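Local coordinates for periplasmic molybdate-binding protein (Azotobacter vinelandii, PDB 1ATG) that binds molybdate or tungstate in the periplasm, in a pocket between its two domains, and probably delivers the oxyanion to an ABC transporter, at residues Asn9-Leu14 and Val29-Gly34; Leu2-Ala7 and Glu207-Trp212; Asn50-Phe53 and Ser59-Lys62. All blocks are in the same frame, centred on the assembly; numbering follows the deposited sequence.

Interaction 1 of 3, residues Asn9-Leu14 and Val29-Gly34; sequences NFLGTL and VVISSG. With WO4 (tungstate(VI)ion), chain B.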
loop_
_atom_site.group_PDB
_atom_site.type_symbol
_atom_site.label_atom_id
_atom_site.label_comp_id
_atom_site.label_asym_id
_atom_site.label_seq_id
_atom_site.Cartn_x
_atom_site.Cartn_y
_atom_site.Cartn_z
ATOM N N ASN A 9 -3.149 -0.037 -1.037
ATOM C CA ASN A 9 -2.347 -1.257 -1.073
ATOM C C ASN A 9 -2.842 -2.330 -0.112
ATOM O O ASN A 9 -2.661 -3.519 -0.382
ATOM C CB ASN A 9 -0.884 -0.964 -0.726
ATOM C CG ASN A 9 -0.615 -0.804 0.752
ATOM O OD1 ASN A 9 -0.238 -1.736 1.490
ATOM N ND2 ASN A 9 -0.836 0.428 1.235
ATOM N N PHE A 10 -3.347 -1.893 1.047
ATOM C CA PHE A 10 -3.658 -2.765 2.162
ATOM C C PHE A 10 -5.100 -3.210 2.197
ATOM O O PHE A 10 -5.508 -3.938 3.118
ATOM C CB PHE A 10 -3.297 -2.013 3.457
ATOM C CG PHE A 10 -3.124 -2.843 4.704
ATOM C CD1 PHE A 10 -2.174 -3.840 4.781
ATOM C CD2 PHE A 10 -3.921 -2.587 5.815
ATOM C CE1 PHE A 10 -2.014 -4.569 5.956
ATOM C CE2 PHE A 10 -3.772 -3.329 6.985
ATOM C CZ PHE A 10 -2.821 -4.321 7.031
ATOM N N LEU A 11 -5.893 -2.832 1.190
ATOM C CA LEU A 11 -7.312 -3.168 1.215
ATOM C C LEU A 11 -7.601 -4.650 1.342
ATOM O O LEU A 11 -8.362 -5.072 2.229
ATOM C CB LEU A 11 -7.997 -2.622 -0.045
ATOM C CG LEU A 11 -9.494 -2.935 -0.182
ATOM C CD1 LEU A 11 -10.304 -2.395 0.989
ATOM C CD2 LEU A 11 -10.011 -2.333 -1.488
ATOM N N GLY A 12 -7.043 -5.477 0.471
ATOM C CA GLY A 12 -7.313 -6.908 0.492
ATOM C C GLY A 12 -6.859 -7.533 1.804
ATOM O O GLY A 12 -7.533 -8.406 2.371
ATOM N N THR A 13 -5.719 -7.098 2.325
ATOM C CA THR A 13 -5.214 -7.606 3.603
ATOM C C THR A 13 -6.103 -7.167 4.751
ATOM O O THR A 13 -6.427 -7.970 5.643
ATOM C CB THR A 13 -3.759 -7.178 3.808
ATOM O OG1 THR A 13 -2.974 -7.528 2.663
ATOM C CG2 THR A 13 -3.181 -7.867 5.041
ATOM N N LEU A 14 -6.560 -5.916 4.723
ATOM C CA LEU A 14 -7.462 -5.442 5.770
ATOM C C LEU A 14 -8.787 -6.196 5.710
ATOM O O LEU A 14 -9.375 -6.448 6.774
ATOM C CB LEU A 14 -7.686 -3.937 5.632
ATOM C CG LEU A 14 -8.617 -3.344 6.697
ATOM C CD1 LEU A 14 -8.115 -3.587 8.118
ATOM C CD2 LEU A 14 -8.786 -1.847 6.459
ATOM N N VAL A 29 -16.288 -4.411 11.112
ATOM C CA VAL A 29 -15.608 -3.172 10.739
ATOM C C VAL A 29 -16.145 -2.715 9.385
ATOM O O VAL A 29 -16.451 -3.570 8.561
ATOM C CB VAL A 29 -14.093 -3.425 10.668
ATOM C CG1 VAL A 29 -13.348 -2.350 9.894
ATOM C CG2 VAL A 29 -13.519 -3.565 12.074
ATOM N N VAL A 30 -16.247 -1.413 9.184
ATOM C CA VAL A 30 -16.642 -0.846 7.901
ATOM C C VAL A 30 -15.365 -0.285 7.275
ATOM O O VAL A 30 -14.763 0.607 7.855
ATOM C CB VAL A 30 -17.684 0.271 8.045
ATOM C CG1 VAL A 30 -18.013 0.895 6.699
ATOM C CG2 VAL A 30 -18.947 -0.311 8.671
ATOM N N ILE A 31 -14.961 -0.836 6.141
ATOM C CA ILE A 31 -13.732 -0.437 5.475
ATOM C C ILE A 31 -13.974 0.562 4.347
ATOM O O ILE A 31 -14.853 0.349 3.516
ATOM C CB ILE A 31 -13.011 -1.669 4.872
ATOM C CG1 ILE A 31 -12.645 -2.686 5.961
ATOM C CG2 ILE A 31 -11.754 -1.268 4.104
ATOM C CD1 ILE A 31 -12.205 -4.038 5.460
ATOM N N SER A 32 -13.133 1.574 4.298
ATOM C CA SER A 32 -13.071 2.510 3.191
ATOM C C SER A 32 -11.607 2.542 2.714
ATOM O O SER A 32 -10.711 2.189 3.500
ATOM C CB SER A 32 -13.490 3.923 3.561
ATOM O OG SER A 32 -14.820 3.937 4.053
ATOM N N SER A 33 -11.372 2.995 1.489
ATOM C CA SER A 33 -9.986 3.023 1.012
ATOM C C SER A 33 -9.732 4.137 0.011
ATOM O O SER A 33 -10.693 4.610 -0.634
ATOM C CB SER A 33 -9.639 1.667 0.400
ATOM O OG SER A 33 -10.405 1.422 -0.760
ATOM N N GLY A 34 -8.486 4.538 -0.089
ATOM C CA GLY A 34 -8.085 5.549 -1.070
ATOM C C GLY A 34 -6.575 5.690 -0.977
ATOM O O GLY A 34 -5.944 4.977 -0.168
HETATM W W WO4 B . -1.221 3.725 -1.714
HETATM O O1 WO4 B . -2.377 3.739 -3.063
HETATM O O2 WO4 B . -1.354 2.264 -0.797
HETATM O O3 WO4 B . 0.441 3.839 -2.302
HETATM O O4 WO4 B . -1.500 5.092 -0.623
#

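Interaction 2 of 3, residues Leu2-Ala7 and Glu207-Trp212; sequences LKVVTA and EQFMSW. With WO4 (tungstate(VI)ion), chain B.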
loop_
_atom_site.group_PDB
_atom_site.type_symbol
_atom_site.label_atom_id
_atom_site.label_comp_id
_atom_site.label_asym_id
_atom_site.label_seq_id
_atom_site.Cartn_x
_atom_site.Cartn_y
_atom_site.Cartn_z
ATOM N N LEU A 2 -16.747 0.008 14.057
ATOM C CA LEU A 2 -15.517 0.728 13.764
ATOM C C LEU A 2 -15.425 1.092 12.282
ATOM O O LEU A 2 -15.657 0.234 11.436
ATOM C CB LEU A 2 -14.319 -0.133 14.180
ATOM C CG LEU A 2 -12.991 0.560 14.455
ATOM C CD1 LEU A 2 -13.074 1.412 15.708
ATOM C CD2 LEU A 2 -11.873 -0.475 14.574
ATOM N N LYS A 3 -15.097 2.352 12.026
ATOM C CA LYS A 3 -14.934 2.814 10.645
ATOM C C LYS A 3 -13.437 2.974 10.380
ATOM O O LYS A 3 -12.786 3.797 10.996
ATOM C CB LYS A 3 -15.679 4.127 10.420
ATOM C CG LYS A 3 -17.180 3.997 10.671
ATOM C CD LYS A 3 -17.846 5.358 10.810
ATOM C CE LYS A 3 -17.494 6.042 12.118
ATOM N NZ LYS A 3 -18.021 7.435 12.192
ATOM N N VAL A 4 -12.929 2.093 9.511
ATOM C CA VAL A 4 -11.501 2.069 9.211
ATOM C C VAL A 4 -11.230 2.431 7.750
ATOM O O VAL A 4 -11.846 1.850 6.869
ATOM C CB VAL A 4 -10.940 0.660 9.492
ATOM C CG1 VAL A 4 -9.454 0.560 9.174
ATOM C CG2 VAL A 4 -11.172 0.277 10.953
ATOM N N VAL A 5 -10.313 3.359 7.569
ATOM C CA VAL A 5 -9.912 3.779 6.225
ATOM C C VAL A 5 -8.470 3.341 5.994
ATOM O O VAL A 5 -7.614 3.459 6.863
ATOM C CB VAL A 5 -10.096 5.287 6.013
ATOM C CG1 VAL A 5 -9.200 6.092 6.932
ATOM C CG2 VAL A 5 -9.877 5.655 4.547
ATOM N N THR A 6 -8.230 2.805 4.804
ATOM C CA THR A 6 -6.904 2.308 4.474
ATOM C C THR A 6 -6.392 2.812 3.137
ATOM O O THR A 6 -7.130 2.954 2.167
ATOM C CB THR A 6 -6.880 0.771 4.485
ATOM O OG1 THR A 6 -5.535 0.307 4.256
ATOM C CG2 THR A 6 -7.758 0.133 3.415
ATOM N N ALA A 7 -5.087 3.010 3.091
ATOM C CA ALA A 7 -4.355 3.178 1.832
ATOM C C ALA A 7 -4.718 1.965 0.987
ATOM O O ALA A 7 -4.804 0.828 1.484
ATOM C CB ALA A 7 -2.872 3.227 2.127
ATOM N N GLU A 207 -8.854 1.254 20.119
ATOM C CA GLU A 207 -7.672 0.788 20.828
ATOM C C GLU A 207 -7.611 -0.732 20.860
ATOM O O GLU A 207 -6.527 -1.308 20.709
ATOM C CB GLU A 207 -7.625 1.403 22.231
ATOM C CG GLU A 207 -7.362 2.900 22.181
ATOM C CD GLU A 207 -7.338 3.551 23.551
ATOM O OE1 GLU A 207 -8.009 3.030 24.466
ATOM O OE2 GLU A 207 -6.651 4.585 23.694
ATOM N N GLN A 208 -8.737 -1.409 20.999
ATOM C CA GLN A 208 -8.770 -2.867 20.982
ATOM C C GLN A 208 -8.293 -3.379 19.626
ATOM O O GLN A 208 -7.470 -4.289 19.553
ATOM C CB GLN A 208 -10.165 -3.415 21.285
ATOM C CG GLN A 208 -10.214 -4.936 21.271
ATOM C CD GLN A 208 -11.571 -5.526 21.557
ATOM O OE1 GLN A 208 -11.800 -6.721 21.340
ATOM N NE2 GLN A 208 -12.495 -4.709 22.053
ATOM N N PHE A 209 -8.834 -2.807 18.548
ATOM C CA PHE A 209 -8.436 -3.235 17.201
ATOM C C PHE A 209 -6.971 -2.950 16.952
ATOM O O PHE A 209 -6.247 -3.795 16.395
ATOM C CB PHE A 209 -9.348 -2.565 16.164
ATOM C CG PHE A 209 -9.049 -3.002 14.754
ATOM C CD1 PHE A 209 -9.256 -4.314 14.371
ATOM C CD2 PHE A 209 -8.554 -2.105 13.819
ATOM C CE1 PHE A 209 -8.982 -4.727 13.077
ATOM C CE2 PHE A 209 -8.281 -2.525 12.530
ATOM C CZ PHE A 209 -8.489 -3.825 12.149
ATOM N N MET A 210 -6.457 -1.802 17.356
ATOM C CA MET A 210 -5.058 -1.436 17.183
ATOM C C MET A 210 -4.150 -2.390 17.957
ATOM O O MET A 210 -3.074 -2.755 17.476
ATOM C CB MET A 210 -4.817 0.019 17.560
ATOM C CG MET A 210 -5.471 1.004 16.597
ATOM S SD MET A 210 -4.651 1.158 14.999
ATOM C CE MET A 210 -3.517 2.496 15.391
ATOM N N SER A 211 -4.585 -2.817 19.146
ATOM C CA SER A 211 -3.838 -3.793 19.927
ATOM C C SER A 211 -3.848 -5.152 19.230
ATOM O O SER A 211 -2.821 -5.809 19.086
ATOM C CB SER A 211 -4.405 -3.947 21.342
ATOM O OG SER A 211 -3.808 -5.055 22.009
ATOM N N TRP A 212 -5.003 -5.550 18.725
ATOM C CA TRP A 212 -5.168 -6.806 18.014
ATOM C C TRP A 212 -4.288 -6.869 16.766
ATOM O O TRP A 212 -3.698 -7.894 16.430
ATOM C CB TRP A 212 -6.640 -7.002 17.627
ATOM C CG TRP A 212 -6.878 -8.303 16.919
ATOM C CD1 TRP A 212 -7.091 -9.532 17.474
ATOM C CD2 TRP A 212 -6.939 -8.487 15.500
ATOM N NE1 TRP A 212 -7.246 -10.469 16.487
ATOM C CE2 TRP A 212 -7.168 -9.850 15.259
ATOM C CE3 TRP A 212 -6.804 -7.623 14.398
ATOM C CZ2 TRP A 212 -7.273 -10.379 13.982
ATOM C CZ3 TRP A 212 -6.925 -8.157 13.129
ATOM C CH2 TRP A 212 -7.151 -9.517 12.922
HETATM W W WO4 B . -1.221 3.725 -1.714
HETATM O O1 WO4 B . -2.377 3.739 -3.063
HETATM O O2 WO4 B . -1.354 2.264 -0.797
HETATM O O3 WO4 B . 0.441 3.839 -2.302
HETATM O O4 WO4 B . -1.500 5.092 -0.623
#

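Interaction 3 of 3, residues Asn50-Phe53 and Ser59-Lys62; sequences NVFF and SPEK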
loop_
_atom_site.group_PDB
_atom_site.type_symbol
_atom_site.label_atom_id
_atom_site.label_comp_id
_atom_site.label_asym_id
_atom_site.label_seq_id
_atom_site.Cartn_x
_atom_site.Cartn_y
_atom_site.Cartn_z
ATOM N N ASN A 50 -12.423 6.177 12.358
ATOM C CA ASN A 50 -11.868 5.871 13.666
ATOM C C ASN A 50 -10.380 5.545 13.611
ATOM O O ASN A 50 -9.613 5.886 14.498
ATOM C CB ASN A 50 -12.613 4.675 14.280
ATOM C CG ASN A 50 -14.088 5.018 14.474
ATOM O OD1 ASN A 50 -14.962 4.306 14.025
ATOM N ND2 ASN A 50 -14.294 6.139 15.148
ATOM N N VAL A 51 -9.984 4.827 12.550
ATOM C CA VAL A 51 -8.622 4.347 12.361
ATOM C C VAL A 51 -8.190 4.577 10.899
ATOM O O VAL A 51 -8.996 4.373 10.002
ATOM C CB VAL A 51 -8.527 2.837 12.658
ATOM C CG1 VAL A 51 -7.168 2.238 12.306
ATOM C CG2 VAL A 51 -8.838 2.503 14.116
ATOM N N PHE A 52 -6.932 4.951 10.740
ATOM C CA PHE A 52 -6.343 5.165 9.427
ATOM C C PHE A 52 -5.055 4.336 9.311
ATOM O O PHE A 52 -4.147 4.487 10.104
ATOM C CB PHE A 52 -6.026 6.646 9.221
ATOM C CG PHE A 52 -5.198 7.034 8.032
ATOM C CD1 PHE A 52 -5.299 6.444 6.779
ATOM C CD2 PHE A 52 -4.289 8.070 8.182
ATOM C CE1 PHE A 52 -4.501 6.876 5.731
ATOM C CE2 PHE A 52 -3.502 8.508 7.127
ATOM C CZ PHE A 52 -3.613 7.909 5.893
ATOM N N PHE A 53 -5.014 3.517 8.252
ATOM C CA PHE A 53 -3.833 2.780 7.841
ATOM C C PHE A 53 -3.228 3.495 6.620
ATOM O O PHE A 53 -3.825 3.480 5.537
ATOM C CB PHE A 53 -4.164 1.344 7.447
ATOM C CG PHE A 53 -4.570 0.492 8.614
ATOM C CD1 PHE A 53 -3.637 -0.048 9.475
ATOM C CD2 PHE A 53 -5.911 0.239 8.848
ATOM C CE1 PHE A 53 -4.010 -0.817 10.558
ATOM C CE2 PHE A 53 -6.305 -0.548 9.926
ATOM C CZ PHE A 53 -5.348 -1.071 10.776
ATOM N N SER A 59 2.084 10.747 6.538
ATOM C CA SER A 59 0.713 11.188 6.807
ATOM C C SER A 59 0.340 10.972 8.257
ATOM O O SER A 59 -0.083 11.939 8.909
ATOM C CB SER A 59 -0.299 10.670 5.803
ATOM O OG SER A 59 -0.192 11.445 4.597
ATOM N N PRO A 60 0.525 9.794 8.838
ATOM C CA PRO A 60 0.274 9.585 10.257
ATOM C C PRO A 60 1.068 10.552 11.115
ATOM O O PRO A 60 0.524 11.082 12.107
ATOM C CB PRO A 60 0.696 8.130 10.481
ATOM C CG PRO A 60 0.368 7.502 9.160
ATOM C CD PRO A 60 0.880 8.523 8.154
ATOM N N GLU A 61 2.328 10.814 10.837
ATOM C CA GLU A 61 3.148 11.754 11.602
ATOM C C GLU A 61 2.579 13.163 11.539
ATOM O O GLU A 61 2.455 13.827 12.589
ATOM C CB GLU A 61 4.585 11.776 11.094
ATOM C CG GLU A 61 5.406 10.559 11.467
ATOM C CD GLU A 61 6.712 10.430 10.713
ATOM O OE1 GLU A 61 6.938 11.165 9.732
ATOM O OE2 GLU A 61 7.534 9.569 11.107
ATOM N N LYS A 62 2.162 13.625 10.370
ATOM C CA LYS A 62 1.545 14.943 10.235
ATOM C C LYS A 62 0.247 15.025 11.012
ATOM O O LYS A 62 0.010 16.032 11.709
ATOM C CB LYS A 62 1.305 15.277 8.762
ATOM C CG LYS A 62 2.577 15.595 7.997
ATOM C CD LYS A 62 2.390 15.531 6.494
ATOM C CE LYS A 62 1.601 16.703 5.940
ATOM N NZ LYS A 62 1.212 16.473 4.517
#

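Interaction 1 of 3, residues Asn9-Leu14 and Val29-Gly34
L11 and L14, a turn apart at the start of helix 11-25, close on I31 of strand 29-34, and no hydrogen bond joins the two segments. The apolar part of the contact centres on the CG2 methyl of I31. I31 CG2 lies 3.6 Å from L11 CD1, and L14 CD2 approaches the same methyl, I31 CG2, to 3.8 Å. The longer arm of I31, with CG1 beside the backbone N (chi1 -60°), reaches out toward L14 and sets I31 CD1 3.9 Å from L14 CG, and the two side chains meet tip to tip, whereas L11 lies obliquely across. The residue types fit their places: an extended strand readily accepts branching at CB, while leucine, branched one carbon further out, suits a helix. An alanine here has neither CG2 nor CD1, and the loss would probably leave L11 CD1 and L14 CD2 without their shared partner and open a gap between helix and strand. At the margin S33 adds a van der Waals contact to the helix, its OG 3.8 Å from L11 CD2.

Polar bonding is left to N9, just before the helix, which grips tungstate through one oxygen. N9 N donates to O2 of the anion at 2.9 Å, and N9 ND2 reaches the same O2 at 2.8 Å with a nearly straight bond (164°). With CG between the backbone N and the carbonyl carbon (chi1 79°), the amide folds back until both N-H groups converge. N9 OD1, hydrogen-bonded to Y227 and Q192, fixes which end of the amide faces the ligand.

Strand 2-7, helix 11-25 and strand 29-34 form a beta-alpha-beta crossover of the periplasmic binding protein fold, whose first strand-to-helix turn carries part of the oxyanion pocket.

Interaction 2 of 3, residues Leu2-Ala7 and Glu207-Trp212
F209 is the one residue of 207-212 that touches strand 2-7, so a single aromatic side chain joins the first strand of the protein to a helix 200 residues further on. The touch is uneven along that side chain. L2 CD2 sits against its root, 3.6 Å from F209 CB, and the same methyl, L2 CD2, is 3.8 Å from F209 CD2. The two side chains cross at a slant, and the methyl comes neither squarely over the ring nor in its plane. V4 gives a looser contact further out, its CG2 4.3 Å from F209 CE2. L2 and V4, two positions apart on the strand, point to the same face, offering aliphatic branches to a helix that lies against the sheet. F209 reaches them because its CG is anti to the backbone N (chi1 -177°), and a flat, wholly apolar group suits this buried place, where F21 meets the ring edge-to-face and F53 also packs on it.

The protein has the class II periplasmic binding protein fold, in which the chain passes into a second domain and then returns; helix 203-212 is part of the returning chain, packed on the sheet of the first domain.

At its other end the strand runs up to the anion. A7 CB lies 3.4 Å from tungstate O2, a small methyl that lets the ligand come close while polar neighbours such as T8 and S36 do the bonding. Just before it, T6 OG1 donates to A7 O at 2.9 Å, approaching 23° away from the carbonyl plane.

Interaction 3 of 3, residues Asn50-Phe53 and Ser59-Lys62
Strand 51-53 and the first turns of helix 58-65 come closest at F52 and P60, whose CA atoms stand 8.0 Å apart, a spacing that side chains must bridge. F52 does most of this. Its CG, anti to the backbone N (chi1 170°), sends the ring out from the strand so that one corner, CE2, makes the contact. S59 meets the ring at its edge and close to its plane: S59 CB is 4.1 Å from F52 CE2. The hydroxyl does not take part, since S59 OG is turned anti to the carbonyl carbon (chi1 -77°), leaving the methylene to face the ring. P60 approaches obliquely and more loosely, with its CG 4.5 Å from F52 CE2. Proline suits the first turn of a helix, where its missing N-H costs no helical hydrogen bond, and S59 N is hydrogen-bonded to OD1 of D56, three residues earlier.

V5 of the neighbouring strand and V39 and I43 of helix 36-44 also pack on F52, so the ring fills a layer between sheet and helices. The F52 side chain and the tungstate are about 7 Å apart, and S36 of the pocket wall lies between.

Between strand 51-53 and helix 58-65 there is neither a hydrogen bond nor a charge pair across the contact, so its cohesion rests on dispersion and burial of apolar surface, interactions that depend on close fit and have little directional preference.

From the N terminus, strand 2-7 leads through N9 into helix 11-25 and on to strand 29-34, where interaction 1 closes a loop with 14 residues between its segments. Interaction 3 follows in series, closing a short turn of five residues between strand 51-53 and helix 58-65. Interaction 2 spans both: its loop opens at strand 2-7 and closes only at helix 203-212, so the other two lie within it and none cross. Strand 2-7 pairs in parallel with 29-34 and with 51-53, tying the three contacts to one sheet. F53 packs on F10, L14 and V4, whereas its neighbour F52 turns to the other face, toward helix 58-65.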